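Local structure of beta-glucosidase (Saccharopolyspora erythraea D, 5M6G) at residues Thr193-Gly198 and Gly446-Ser451; Asp312-Leu317 and Glu321-Asp326; Asp326-Ser331 and Glu346-Tyr351; Thr501-Ala504 and Asp509-Gly512. The protein probably hydrolyses terminal, non-reducing beta-D-glucosyl residues with release of beta-D-glucose, as a member of glycosyl hydrolase family 3. One frame throughout, in Å; residues are numbered along the deposited sequence.

The four contacts form two pairs. Contacts 2 and 3 lie in the N-terminal, TIM-barrel-type domain, their centres about 8 Å apart; they share Asp326, helix 325-334 and one magnesium ion. Contacts 1 and 4, with centres about 11 Å apart, touch each other where the two domains meet: contact 1 pairs a loop of the N-terminal family domain with one of the C-terminal domain, and contact 4 lies in a later loop of the latter. Along the chain, contacts 2 and 3 fall inside the long excursion that contact 1 closes, and contact 4 follows. The centres of contacts 1 and 2 are about 26 Å apart, with the sorbitol pocket beside contact 1.

Contact 1: Thr193-Gly198 and Gly446-Ser451; sequences TYESFG and GGWTIS. With SOR (sorbitol), chain L.
Trp448 brings atom CD1 to the edge of the Tyr194 ring, close to that ring's plane, and the far rim of its own indole meets the bound sorbitol edge-on, with CH2 3.5 Å from sorbitol C4. The two aromatic side chains cross at about a right angle, and Tyr194 OH lies 3.3 Å from Trp448 CD1. The tyrosine reaches there because its CG sits between the backbone N and the carbonyl carbon (chi1 71°), which turns the ring toward Gly447. Glycine suits that place: a beta carbon on Gly447 would come within 2.1 Å of Tyr194 OH. The hydroxyl is held by the carbonyl O of Tyr503. The indole N-H is used by Glu195, with NE1 3.2 Å from OE2; at 135° the bond is bent, and the oxygen lies 27° out of the indole plane while being met from above the plane of its own carboxylate. OE2 also forms a salt bridge with NE of Arg192, which binds the sorbitol, so the buried acid links two pocket residues and probably helps to position them. Segment 193-198 begins in a 3-10 turn, in the loop between strand 176-177 and helix 201-206, with Tyr194 resting on Ile147 of helix 146-152. Segment 446-451 comes from the other domain, in the loop between helices 441-445 and 465-472, where Gly446 leaves helix 441-445 with positive phi.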
loop_
_atom_site.group_PDB
_atom_site.type_symbol
_atom_site.label_atom_id
_atom_site.label_comp_id
_atom_site.label_asym_id
_atom_site.label_seq_id
_atom_site.Cartn_x
_atom_site.Cartn_y
_atom_site.Cartn_z
ATOM N N THR A 193 5.991 0.363 8.255
ATOM C CA THR A 193 6.896 1.447 7.896
ATOM C C THR A 193 7.124 1.499 6.387
ATOM O O THR A 193 7.226 2.585 5.804
ATOM C CB THR A 193 8.225 1.283 8.641
ATOM O OG1 THR A 193 7.993 1.405 10.051
ATOM C CG2 THR A 193 9.240 2.343 8.202
ATOM N N TYR A 194 7.187 0.337 5.730
ATOM C CA TYR A 194 7.464 0.335 4.296
ATOM C C TYR A 194 6.284 0.828 3.481
ATOM O O TYR A 194 6.461 1.192 2.314
ATOM C CB TYR A 194 7.873 -1.059 3.812
ATOM C CG TYR A 194 6.788 -2.133 3.775
ATOM C CD1 TYR A 194 5.890 -2.236 2.702
ATOM C CD2 TYR A 194 6.702 -3.075 4.781
ATOM C CE1 TYR A 194 4.925 -3.245 2.669
ATOM C CE2 TYR A 194 5.748 -4.072 4.757
ATOM C CZ TYR A 194 4.868 -4.156 3.700
ATOM O OH TYR A 194 3.936 -5.166 3.695
ATOM N N GLU A 195 5.083 0.838 4.056
ATOM C CA GLU A 195 3.944 1.391 3.341
ATOM C C GLU A 195 3.877 2.906 3.436
ATOM O O GLU A 195 2.977 3.512 2.852
ATOM C CB GLU A 195 2.654 0.771 3.874
ATOM C CG GLU A 195 2.677 -0.745 3.799
ATOM C CD GLU A 195 1.301 -1.344 3.942
ATOM O OE1 GLU A 195 0.430 -1.030 3.104
ATOM O OE2 GLU A 195 1.098 -2.130 4.892
ATOM N N SER A 196 4.806 3.532 4.153
ATOM C CA SER A 196 4.829 4.977 4.328
ATOM C C SER A 196 5.823 5.611 3.364
ATOM O O SER A 196 6.942 5.117 3.187
ATOM C CB SER A 196 5.201 5.329 5.774
ATOM O OG SER A 196 5.414 6.719 5.966
ATOM N N PHE A 197 5.425 6.726 2.758
ATOM C CA PHE A 197 6.347 7.471 1.914
ATOM C C PHE A 197 7.471 8.142 2.704
ATOM O O PHE A 197 8.479 8.543 2.111
ATOM C CB PHE A 197 5.594 8.527 1.123
ATOM C CG PHE A 197 4.693 7.966 0.075
ATOM C CD1 PHE A 197 5.224 7.372 -1.062
ATOM C CD2 PHE A 197 3.311 8.054 0.211
ATOM C CE1 PHE A 197 4.385 6.863 -2.067
ATOM C CE2 PHE A 197 2.470 7.559 -0.779
ATOM C CZ PHE A 197 3.009 6.952 -1.919
ATOM N N GLY A 198 7.336 8.292 4.010
ATOM C CA GLY A 198 8.429 8.884 4.760
ATOM C C GLY A 198 7.966 9.370 6.110
ATOM O O GLY A 198 6.776 9.400 6.419
ATOM N N GLY A 446 8.537 -8.115 -0.953
ATOM C CA GLY A 446 8.018 -7.874 0.389
ATOM C C GLY A 446 6.514 -8.127 0.474
ATOM O O GLY A 446 5.904 -8.784 -0.380
ATOM N N GLY A 447 5.918 -7.580 1.531
ATOM C CA GLY A 447 4.522 -7.842 1.837
ATOM C C GLY A 447 3.581 -7.383 0.742
ATOM O O GLY A 447 3.932 -6.623 -0.161
ATOM N N TRP A 448 2.339 -7.869 0.835
ATOM C CA TRP A 448 1.286 -7.494 -0.106
ATOM C C TRP A 448 1.705 -7.818 -1.540
ATOM O O TRP A 448 1.641 -6.979 -2.437
ATOM C CB TRP A 448 0.936 -6.010 0.026
ATOM C CG TRP A 448 0.337 -5.605 1.347
ATOM C CD1 TRP A 448 0.962 -4.940 2.366
ATOM C CD2 TRP A 448 -1.015 -5.807 1.771
ATOM N NE1 TRP A 448 0.085 -4.732 3.407
ATOM C CE2 TRP A 448 -1.137 -5.253 3.066
ATOM C CE3 TRP A 448 -2.136 -6.412 1.187
ATOM C CZ2 TRP A 448 -2.336 -5.284 3.786
ATOM C CZ3 TRP A 448 -3.329 -6.437 1.902
ATOM C CH2 TRP A 448 -3.415 -5.878 3.188
ATOM N N THR A 449 2.197 -9.032 -1.744
ATOM C CA THR A 449 2.607 -9.459 -3.077
ATOM C C THR A 449 2.056 -10.862 -3.274
ATOM O O THR A 449 2.539 -11.810 -2.647
ATOM C CB THR A 449 4.126 -9.415 -3.244
ATOM O OG1 THR A 449 4.621 -8.117 -2.856
ATOM C CG2 THR A 449 4.493 -9.676 -4.702
ATOM N N ILE A 450 1.031 -10.973 -4.125
ATOM C CA ILE A 450 0.203 -12.162 -4.304
ATOM C C ILE A 450 -0.553 -12.481 -3.025
ATOM O O ILE A 450 -1.775 -12.319 -2.969
ATOM C CB ILE A 450 1.007 -13.389 -4.765
ATOM C CG1 ILE A 450 1.850 -13.040 -5.985
ATOM C CG2 ILE A 450 0.034 -14.523 -5.090
ATOM C CD1 ILE A 450 1.059 -12.443 -7.115
ATOM N N SER A 451 0.159 -12.954 -2.003
ATOM C CA SER A 451 -0.426 -13.182 -0.689
ATOM C C SER A 451 -0.417 -11.897 0.139
ATOM O O SER A 451 0.138 -10.873 -0.259
ATOM C CB SER A 451 0.335 -14.273 0.056
ATOM O OG SER A 451 1.629 -13.811 0.388
HETATM C C1 SOR L . -5.402 -1.850 5.166
HETATM C C2 SOR L . -5.890 -2.845 4.127
HETATM C C3 SOR L . -6.596 -3.994 4.840
HETATM C C4 SOR L . -6.792 -5.184 3.904
HETATM C C5 SOR L . -6.961 -6.511 4.649
HETATM C C6 SOR L . -6.784 -7.645 3.644
HETATM O O1 SOR L . -4.325 -1.096 4.663
HETATM O O2 SOR L . -6.779 -2.203 3.231
HETATM O O3 SOR L . -7.843 -3.534 5.291
HETATM O O4 SOR L . -7.915 -4.960 3.076
HETATM O O5 SOR L . -6.031 -6.647 5.717
HETATM O O6 SOR L . -6.532 -8.864 4.313
#

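Contact 2: Asp312-Leu317 and Glu321-Asp326; sequences DAIDKL and EDFTPD. With MG (magnesium ion), chain B.
Ile314 lays its CD1 against the base of Phe323, 3.7 Å from CB, within a magnesium-binding loop that joins strand 306-308 to helix 325-334 of the TIM-barrel-type domain. The Asp315 carboxylate comes to the edge of the same ring, OD1 3.5 Å from Phe323 CD2, its plane turned 66° from that of the phenyl group. With CG between its backbone N and carbonyl carbon (chi1 56°), Phe323 packs its beta carbon on the aliphatic end of Ile314 and turns its polarised C-H rim to the acid. The metal is bound by main-chain oxygens here, Asp315 O at 2.3 Å and Asp322 O at 2.4 Å, with water 2, Asp318, Gln320 and Glu327 completing its shell. Asp315 OD2 accepts from water 1, which accepts from Asp322 N, and is also salt-bridged to Arg344. Arg344 pairs with Asp322 too, and so probably eases the crowding of the two acids. With an alanine in place of Asp315, the backbone metal ligand would stay, but Arg344 and water 1 would probably lose a partner and the ring edge its neighbour. Asp322 OD1 accepts from Phe323 N at 2.7 Å, met on the anti side of its carboxylate, and stands over one face of the phenyl ring toward its rim.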
loop_
_atom_site.group_PDB
_atom_site.type_symbol
_atom_site.label_atom_id
_atom_site.label_comp_id
_atom_site.label_asym_id
_atom_site.label_seq_id
_atom_site.Cartn_x
_atom_site.Cartn_y
_atom_site.Cartn_z
ATOM N N ASP A 312 -12.908 -5.612 9.515
ATOM C CA ASP A 312 -13.450 -6.018 10.818
ATOM C C ASP A 312 -13.001 -5.060 11.922
ATOM O O ASP A 312 -12.724 -5.463 13.049
ATOM C CB ASP A 312 -13.064 -7.459 11.173
ATOM C CG ASP A 312 -13.744 -8.493 10.284
ATOM O OD1 ASP A 312 -14.788 -8.177 9.680
ATOM O OD2 ASP A 312 -13.226 -9.627 10.184
ATOM N N ALA A 313 -12.936 -3.770 11.590
ATOM C CA ALA A 313 -12.428 -2.786 12.542
ATOM C C ALA A 313 -13.417 -2.495 13.665
ATOM O O ALA A 313 -12.995 -2.206 14.794
ATOM C CB ALA A 313 -12.078 -1.493 11.822
ATOM N N ILE A 314 -14.722 -2.523 13.381
ATOM C CA ILE A 314 -15.683 -2.245 14.450
ATOM C C ILE A 314 -15.658 -3.359 15.484
ATOM O O ILE A 314 -15.944 -3.123 16.664
ATOM C CB ILE A 314 -17.110 -2.033 13.897
ATOM C CG1 ILE A 314 -17.662 -3.316 13.270
ATOM C CG2 ILE A 314 -17.141 -0.889 12.892
ATOM C CD1 ILE A 314 -19.132 -3.235 12.946
ATOM N N ASP A 315 -15.316 -4.582 15.065
ATOM C CA ASP A 315 -15.182 -5.700 15.996
ATOM C C ASP A 315 -14.198 -5.395 17.114
ATOM O O ASP A 315 -14.346 -5.901 18.230
ATOM C CB ASP A 315 -14.701 -6.951 15.265
ATOM C CG ASP A 315 -15.520 -7.274 14.045
ATOM O OD1 ASP A 315 -16.088 -6.344 13.426
ATOM O OD2 ASP A 315 -15.570 -8.472 13.695
ATOM N N LYS A 316 -13.167 -4.615 16.822
ATOM C CA LYS A 316 -12.063 -4.424 17.746
ATOM C C LYS A 316 -12.300 -3.275 18.716
ATOM O O LYS A 316 -11.437 -3.011 19.560
ATOM C CB LYS A 316 -10.761 -4.203 16.959
ATOM C CG LYS A 316 -10.495 -5.278 15.910
ATOM C CD LYS A 316 -9.292 -4.951 15.043
ATOM C CE LYS A 316 -9.251 -5.853 13.806
ATOM N NZ LYS A 316 -9.073 -7.302 14.105
ATOM N N LEU A 317 -13.451 -2.605 18.631
ATOM C CA LEU A 317 -13.703 -1.447 19.488
ATOM C C LEU A 317 -13.695 -1.816 20.968
ATOM O O LEU A 317 -13.130 -1.085 21.793
ATOM C CB LEU A 317 -15.036 -0.796 19.116
ATOM C CG LEU A 317 -15.039 -0.008 17.810
ATOM C CD1 LEU A 317 -16.413 0.542 17.536
ATOM C CD2 LEU A 317 -14.026 1.114 17.916
ATOM N N GLU A 321 -13.654 -10.381 20.225
ATOM C CA GLU A 321 -13.967 -10.830 18.874
ATOM C C GLU A 321 -15.409 -10.493 18.504
ATOM O O GLU A 321 -16.274 -10.305 19.363
ATOM C CB GLU A 321 -13.747 -12.335 18.736
ATOM C CG GLU A 321 -12.303 -12.737 18.557
ATOM C CD GLU A 321 -12.174 -14.201 18.193
ATOM O OE1 GLU A 321 -13.173 -14.798 17.740
ATOM O OE2 GLU A 321 -11.079 -14.775 18.356
ATOM N N ASP A 322 -15.645 -10.390 17.194
ATOM C CA ASP A 322 -16.961 -10.124 16.619
ATOM C C ASP A 322 -17.446 -8.716 16.953
ATOM O O ASP A 322 -16.845 -8.020 17.780
ATOM C CB ASP A 322 -17.974 -11.171 17.090
ATOM C CG ASP A 322 -19.037 -11.459 16.046
ATOM O OD1 ASP A 322 -19.217 -10.621 15.140
ATOM O OD2 ASP A 322 -19.687 -12.521 16.130
ATOM N N PHE A 323 -18.518 -8.268 16.303
ATOM C CA PHE A 323 -19.065 -6.946 16.563
ATOM C C PHE A 323 -20.395 -7.070 17.293
ATOM O O PHE A 323 -21.169 -7.999 17.044
ATOM C CB PHE A 323 -19.212 -6.116 15.273
ATOM C CG PHE A 323 -20.042 -6.757 14.187
ATOM C CD1 PHE A 323 -21.431 -6.685 14.214
ATOM C CD2 PHE A 323 -19.432 -7.371 13.103
ATOM C CE1 PHE A 323 -22.197 -7.253 13.198
ATOM C CE2 PHE A 323 -20.185 -7.936 12.087
ATOM C CZ PHE A 323 -21.575 -7.882 12.135
ATOM N N THR A 324 -20.627 -6.164 18.226
ATOM C CA THR A 324 -21.863 -6.082 18.988
ATOM C C THR A 324 -22.741 -4.967 18.446
ATOM O O THR A 324 -22.293 -4.129 17.658
ATOM C CB THR A 324 -21.558 -5.823 20.465
ATOM O OG1 THR A 324 -20.945 -4.536 20.601
ATOM C CG2 THR A 324 -20.658 -6.904 21.040
ATOM N N PRO A 325 -24.008 -4.906 18.863
ATOM C CA PRO A 325 -24.827 -3.749 18.478
ATOM C C PRO A 325 -24.233 -2.435 18.930
ATOM O O PRO A 325 -24.366 -1.433 18.213
ATOM C CB PRO A 325 -26.173 -4.029 19.161
ATOM C CG PRO A 325 -26.235 -5.509 19.246
ATOM C CD PRO A 325 -24.814 -5.950 19.520
ATOM N N ASP A 326 -23.578 -2.416 20.101
ATOM C CA ASP A 326 -22.925 -1.202 20.586
ATOM C C ASP A 326 -21.813 -0.753 19.644
ATOM O O ASP A 326 -21.611 0.448 19.431
ATOM C CB ASP A 326 -22.341 -1.431 21.984
ATOM C CG ASP A 326 -23.402 -1.609 23.051
ATOM O OD1 ASP A 326 -24.583 -1.281 22.801
ATOM O OD2 ASP A 326 -23.043 -2.067 24.156
HETATM MG MG MG B . -16.061 -6.592 19.584
HETATM O O HOH W 1 -13.994 -10.109 14.806
HETATM O O HOH W 2 -17.272 -8.223 20.577
#

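Contact 3: Asp326-Ser331 and Glu346-Tyr351; sequences DEVRAS and EKFIDY. With MG (magnesium ion), chain B.
Val328 sets its two methyl groups against two aromatic residues of the facing helix. CG1 approaches Phe348 CE1 at 4.0 Å, obliquely to the ring, while CG2 meets the edge of Tyr351, 4.0 Å from CD2 and near the ring plane. With CG1 anti to the backbone N (chi1 176°), that methyl meets Phe348 alone and CG2 lies between the two rings, also near Phe348 CD1, a task for which a beta-branched valine is well shaped. One face of Tyr351 is covered, toward the rim, by CG of Lys347 in the preceding turn. The packing joins helices 325-334 and 345-357, which come before and after strand 339-341 in the alternating strands and helices of the TIM-barrel-type domain; Phe348 goes on to Met341 of that strand and to Val68 of strand 68-71. Charges lie outside the apolar seam. Arg329 grips a single oxygen of Asp326 with two nitrogens, NH1 at 2.8 Å and NH2 at 3.0 Å from OD1, one turn along the helix, and its NE reaches Glu355 on the other helix. Lys347 in turn is salt-bridged to Asp322. Metal binding falls to Glu327, whose extended chain turns both carboxylate oxygens to the magnesium ion, OE2 at 2.5 Å and OE1 at 2.6 Å. OE1 also accepts from the backbone N of Thr324 while Thr324 OG1 takes the N-H of Glu327, a capping box at the helix start.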
loop_
_atom_site.group_PDB
_atom_site.type_symbol
_atom_site.label_atom_id
_atom_site.label_comp_id
_atom_site.label_asym_id
_atom_site.label_seq_id
_atom_site.Cartn_x
_atom_site.Cartn_y
_atom_site.Cartn_z
ATOM N N ASP A 326 -23.578 -2.416 20.101
ATOM C CA ASP A 326 -22.925 -1.202 20.586
ATOM C C ASP A 326 -21.813 -0.753 19.644
ATOM O O ASP A 326 -21.611 0.448 19.431
ATOM C CB ASP A 326 -22.341 -1.431 21.984
ATOM C CG ASP A 326 -23.402 -1.609 23.051
ATOM O OD1 ASP A 326 -24.583 -1.281 22.801
ATOM O OD2 ASP A 326 -23.043 -2.067 24.156
ATOM N N GLU A 327 -21.062 -1.702 19.089
ATOM C CA GLU A 327 -19.966 -1.328 18.207
ATOM C C GLU A 327 -20.490 -0.822 16.873
ATOM O O GLU A 327 -19.956 0.147 16.319
ATOM C CB GLU A 327 -19.014 -2.509 18.028
ATOM C CG GLU A 327 -18.187 -2.779 19.274
ATOM C CD GLU A 327 -17.447 -4.093 19.212
ATOM O OE1 GLU A 327 -18.080 -5.104 18.863
ATOM O OE2 GLU A 327 -16.229 -4.116 19.503
ATOM N N VAL A 328 -21.545 -1.451 16.351
ATOM C CA VAL A 328 -22.210 -0.925 15.162
ATOM C C VAL A 328 -22.658 0.514 15.398
ATOM O O VAL A 328 -22.331 1.419 14.620
ATOM C CB VAL A 328 -23.393 -1.829 14.767
ATOM C CG1 VAL A 328 -24.153 -1.233 13.581
ATOM C CG2 VAL A 328 -22.897 -3.240 14.445
ATOM N N ARG A 329 -23.396 0.748 16.489
ATOM C CA ARG A 329 -23.888 2.090 16.795
ATOM C C ARG A 329 -22.746 3.095 16.892
ATOM O O ARG A 329 -22.792 4.167 16.273
ATOM C CB ARG A 329 -24.689 2.070 18.100
ATOM C CG ARG A 329 -25.158 3.449 18.597
ATOM C CD ARG A 329 -25.770 3.346 20.012
ATOM N NE ARG A 329 -26.406 2.042 20.181
ATOM C CZ ARG A 329 -26.045 1.131 21.077
ATOM N NH1 ARG A 329 -25.070 1.388 21.944
ATOM N NH2 ARG A 329 -26.671 -0.041 21.108
ATOM N N ALA A 330 -21.712 2.769 17.672
ATOM C CA ALA A 330 -20.641 3.732 17.907
ATOM C C ALA A 330 -19.940 4.110 16.610
ATOM O O ALA A 330 -19.588 5.280 16.401
ATOM C CB ALA A 330 -19.632 3.170 18.907
ATOM N N SER A 331 -19.733 3.135 15.721
ATOM C CA SER A 331 -18.941 3.409 14.531
ATOM C C SER A 331 -19.762 4.103 13.450
ATOM O O SER A 331 -19.271 5.029 12.789
ATOM C CB SER A 331 -18.344 2.114 13.999
ATOM O OG SER A 331 -17.262 2.404 13.133
ATOM N N GLU A 346 -25.235 -10.215 7.015
ATOM C CA GLU A 346 -26.636 -10.213 7.414
ATOM C C GLU A 346 -26.791 -9.751 8.853
ATOM O O GLU A 346 -27.742 -9.029 9.180
ATOM C CB GLU A 346 -27.241 -11.602 7.226
ATOM C CG GLU A 346 -28.733 -11.667 7.522
ATOM C CD GLU A 346 -29.336 -12.994 7.096
ATOM O OE1 GLU A 346 -28.587 -13.828 6.555
ATOM O OE2 GLU A 346 -30.553 -13.194 7.289
ATOM N N LYS A 347 -25.863 -10.145 9.728
ATOM C CA LYS A 347 -25.947 -9.688 11.109
ATOM C C LYS A 347 -25.694 -8.194 11.204
ATOM O O LYS A 347 -26.365 -7.501 11.974
ATOM C CB LYS A 347 -24.968 -10.450 11.997
ATOM C CG LYS A 347 -25.040 -10.003 13.458
ATOM C CD LYS A 347 -24.218 -10.900 14.350
ATOM C CE LYS A 347 -22.738 -10.728 14.063
ATOM N NZ LYS A 347 -21.915 -11.438 15.072
ATOM N N PHE A 348 -24.739 -7.672 10.425
ATOM C CA PHE A 348 -24.516 -6.228 10.433
ATOM C C PHE A 348 -25.782 -5.484 10.019
ATOM O O PHE A 348 -26.196 -4.517 10.676
ATOM C CB PHE A 348 -23.351 -5.850 9.511
ATOM C CG PHE A 348 -23.075 -4.367 9.478
ATOM C CD1 PHE A 348 -22.274 -3.781 10.444
ATOM C CD2 PHE A 348 -23.644 -3.559 8.507
ATOM C CE1 PHE A 348 -22.034 -2.430 10.433
ATOM C CE2 PHE A 348 -23.406 -2.208 8.491
ATOM C CZ PHE A 348 -22.596 -1.636 9.462
ATOM N N ILE A 349 -26.419 -5.932 8.934
ATOM C CA ILE A 349 -27.619 -5.257 8.452
ATOM C C ILE A 349 -28.725 -5.320 9.501
ATOM O O ILE A 349 -29.392 -4.314 9.774
ATOM C CB ILE A 349 -28.066 -5.855 7.105
ATOM C CG1 ILE A 349 -27.034 -5.517 6.018
ATOM C CG2 ILE A 349 -29.443 -5.339 6.740
ATOM C CD1 ILE A 349 -27.204 -6.301 4.735
ATOM N N ASP A 350 -28.917 -6.489 10.122
ATOM C CA ASP A 350 -29.947 -6.631 11.151
ATOM C C ASP A 350 -29.675 -5.711 12.335
ATOM O O ASP A 350 -30.586 -5.036 12.830
ATOM C CB ASP A 350 -30.042 -8.085 11.616
ATOM C CG ASP A 350 -30.693 -8.991 10.579
ATOM O OD1 ASP A 350 -31.325 -8.463 9.644
ATOM O OD2 ASP A 350 -30.586 -10.223 10.707
ATOM N N TYR A 351 -28.420 -5.671 12.802
ATOM C CA TYR A 351 -28.069 -4.792 13.914
ATOM C C TYR A 351 -28.326 -3.332 13.565
ATOM O O TYR A 351 -28.896 -2.585 14.363
ATOM C CB TYR A 351 -26.600 -4.977 14.309
ATOM C CG TYR A 351 -26.293 -6.195 15.152
ATOM C CD1 TYR A 351 -27.297 -7.070 15.559
ATOM C CD2 TYR A 351 -24.987 -6.474 15.534
ATOM C CE1 TYR A 351 -26.999 -8.189 16.327
ATOM C CE2 TYR A 351 -24.678 -7.585 16.297
ATOM C CZ TYR A 351 -25.685 -8.436 16.694
ATOM O OH TYR A 351 -25.366 -9.533 17.455
HETATM MG MG MG B . -16.061 -6.592 19.584
HETATM O O HOH W 2 -17.272 -8.223 20.577
#

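Contact 4: Thr501-Ala504 and Asp509-Gly512; sequences TPYA and DRPG. With MG (magnesium ion), chain C.
Tyr503 and Arg510 meet loosely, with CD2 of the ring 4.2 Å from NH2 of the guanidinium group, in the long loop that follows strand 493-499 of the C-terminal domain and leads to helix 518-528. The arginine CZ is 5.5 Å from the ring centroid and 25° off its normal, so any cation-pi attraction is long and at most weak; the two flat groups are turned 57° from each other. The next shell fixes the arginine. Its chain bends at chi2 (-66°) and folds back over its own loop, so that NH1 donates to Asp509 O at 2.9 Å, coming from above the carbonyl plane, and also to Glu507 O. A long side chain with several N-H groups suits this place, since it can tie two carbonyls and still reach an aromatic ring. With an alanine here, the carbonyls of Asp509 and Glu507 would probably lose their shared donor, and Tyr503 one loose cationic neighbour. Tyr503 OH is hydrogen-bonded to Glu500, and both Tyr503 and Arg510 touch Arg542. Farther out, Asp509 links the loop to the N-terminal family domain: Gly191 N donates to its OD1 and Asp244 N to its OD2, and Asp243 shares its metal. Asp509 OD2 binds the magnesium ion at 2.1 Å, beside four waters, of which water 4 is 2.0 Å from the metal.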
loop_
_atom_site.group_PDB
_atom_site.type_symbol
_atom_site.label_atom_id
_atom_site.label_comp_id
_atom_site.label_asym_id
_atom_site.label_seq_id
_atom_site.Cartn_x
_atom_site.Cartn_y
_atom_site.Cartn_z
ATOM N N THR A 501 12.792 -10.535 5.189
ATOM C CA THR A 501 11.835 -11.329 4.432
ATOM C C THR A 501 10.448 -10.692 4.544
ATOM O O THR A 501 10.232 -9.797 5.372
ATOM C CB THR A 501 11.829 -12.767 4.950
ATOM O OG1 THR A 501 11.555 -12.762 6.350
ATOM C CG2 THR A 501 13.197 -13.442 4.692
ATOM N N PRO A 502 9.490 -11.098 3.704
ATOM C CA PRO A 502 8.238 -10.331 3.594
ATOM C C PRO A 502 7.362 -10.398 4.838
ATOM O O PRO A 502 7.297 -11.414 5.534
ATOM C CB PRO A 502 7.530 -10.979 2.397
ATOM C CG PRO A 502 8.643 -11.580 1.569
ATOM C CD PRO A 502 9.642 -12.055 2.584
ATOM N N TYR A 503 6.660 -9.294 5.097
ATOM C CA TYR A 503 5.700 -9.215 6.192
ATOM C C TYR A 503 4.684 -8.124 5.868
ATOM O O TYR A 503 4.894 -7.301 4.975
ATOM C CB TYR A 503 6.393 -8.911 7.524
ATOM C CG TYR A 503 7.278 -7.689 7.435
ATOM C CD1 TYR A 503 6.747 -6.408 7.567
ATOM C CD2 TYR A 503 8.643 -7.817 7.189
ATOM C CE1 TYR A 503 7.550 -5.285 7.469
ATOM C CE2 TYR A 503 9.457 -6.703 7.090
ATOM C CZ TYR A 503 8.902 -5.437 7.231
ATOM O OH TYR A 503 9.700 -4.328 7.119
ATOM N N ALA A 504 3.597 -8.100 6.639
ATOM C CA ALA A 504 2.616 -7.028 6.525
ATOM C C ALA A 504 1.936 -6.820 7.868
ATOM O O ALA A 504 1.708 -7.775 8.613
ATOM C CB ALA A 504 1.549 -7.320 5.453
ATOM N N ASP A 509 5.825 -5.947 13.114
ATOM C CA ASP A 509 6.330 -5.172 14.242
ATOM C C ASP A 509 7.590 -5.830 14.795
ATOM O O ASP A 509 7.682 -7.058 14.895
ATOM C CB ASP A 509 5.273 -5.056 15.347
ATOM C CG ASP A 509 4.076 -4.220 14.934
ATOM O OD1 ASP A 509 4.120 -3.572 13.864
ATOM O OD2 ASP A 509 3.094 -4.191 15.707
ATOM N N ARG A 510 8.572 -5.010 15.152
ATOM C CA ARG A 510 9.861 -5.502 15.636
ATOM C C ARG A 510 10.230 -4.811 16.944
ATOM O O ARG A 510 11.192 -4.036 17.005
ATOM C CB ARG A 510 10.947 -5.287 14.584
ATOM C CG ARG A 510 10.764 -6.110 13.329
ATOM C CD ARG A 510 10.908 -7.606 13.604
ATOM N NE ARG A 510 10.722 -8.382 12.378
ATOM C CZ ARG A 510 9.575 -8.947 12.003
ATOM N NH1 ARG A 510 8.483 -8.833 12.765
ATOM N NH2 ARG A 510 9.517 -9.626 10.860
ATOM N N PRO A 511 9.505 -5.093 18.027
ATOM C CA PRO A 511 9.913 -4.528 19.321
ATOM C C PRO A 511 11.238 -5.081 19.808
ATOM O O PRO A 511 11.882 -4.449 20.656
ATOM C CB PRO A 511 8.762 -4.911 20.257
ATOM C CG PRO A 511 8.149 -6.126 19.635
ATOM C CD PRO A 511 8.322 -5.972 18.146
ATOM N N GLY A 512 11.682 -6.224 19.273
ATOM C CA GLY A 512 12.863 -6.881 19.802
ATOM C C GLY A 512 14.180 -6.403 19.230
ATOM O O GLY A 512 15.229 -6.711 19.801
HETATM MG MG MG C . 2.428 -5.204 17.450
HETATM O O HOH W 3 0.503 -4.951 16.678
HETATM O O HOH W 4 2.717 -6.969 16.467
HETATM O O HOH W 5 4.235 -5.560 18.424
HETATM O O HOH W 6 1.623 -6.476 18.957
#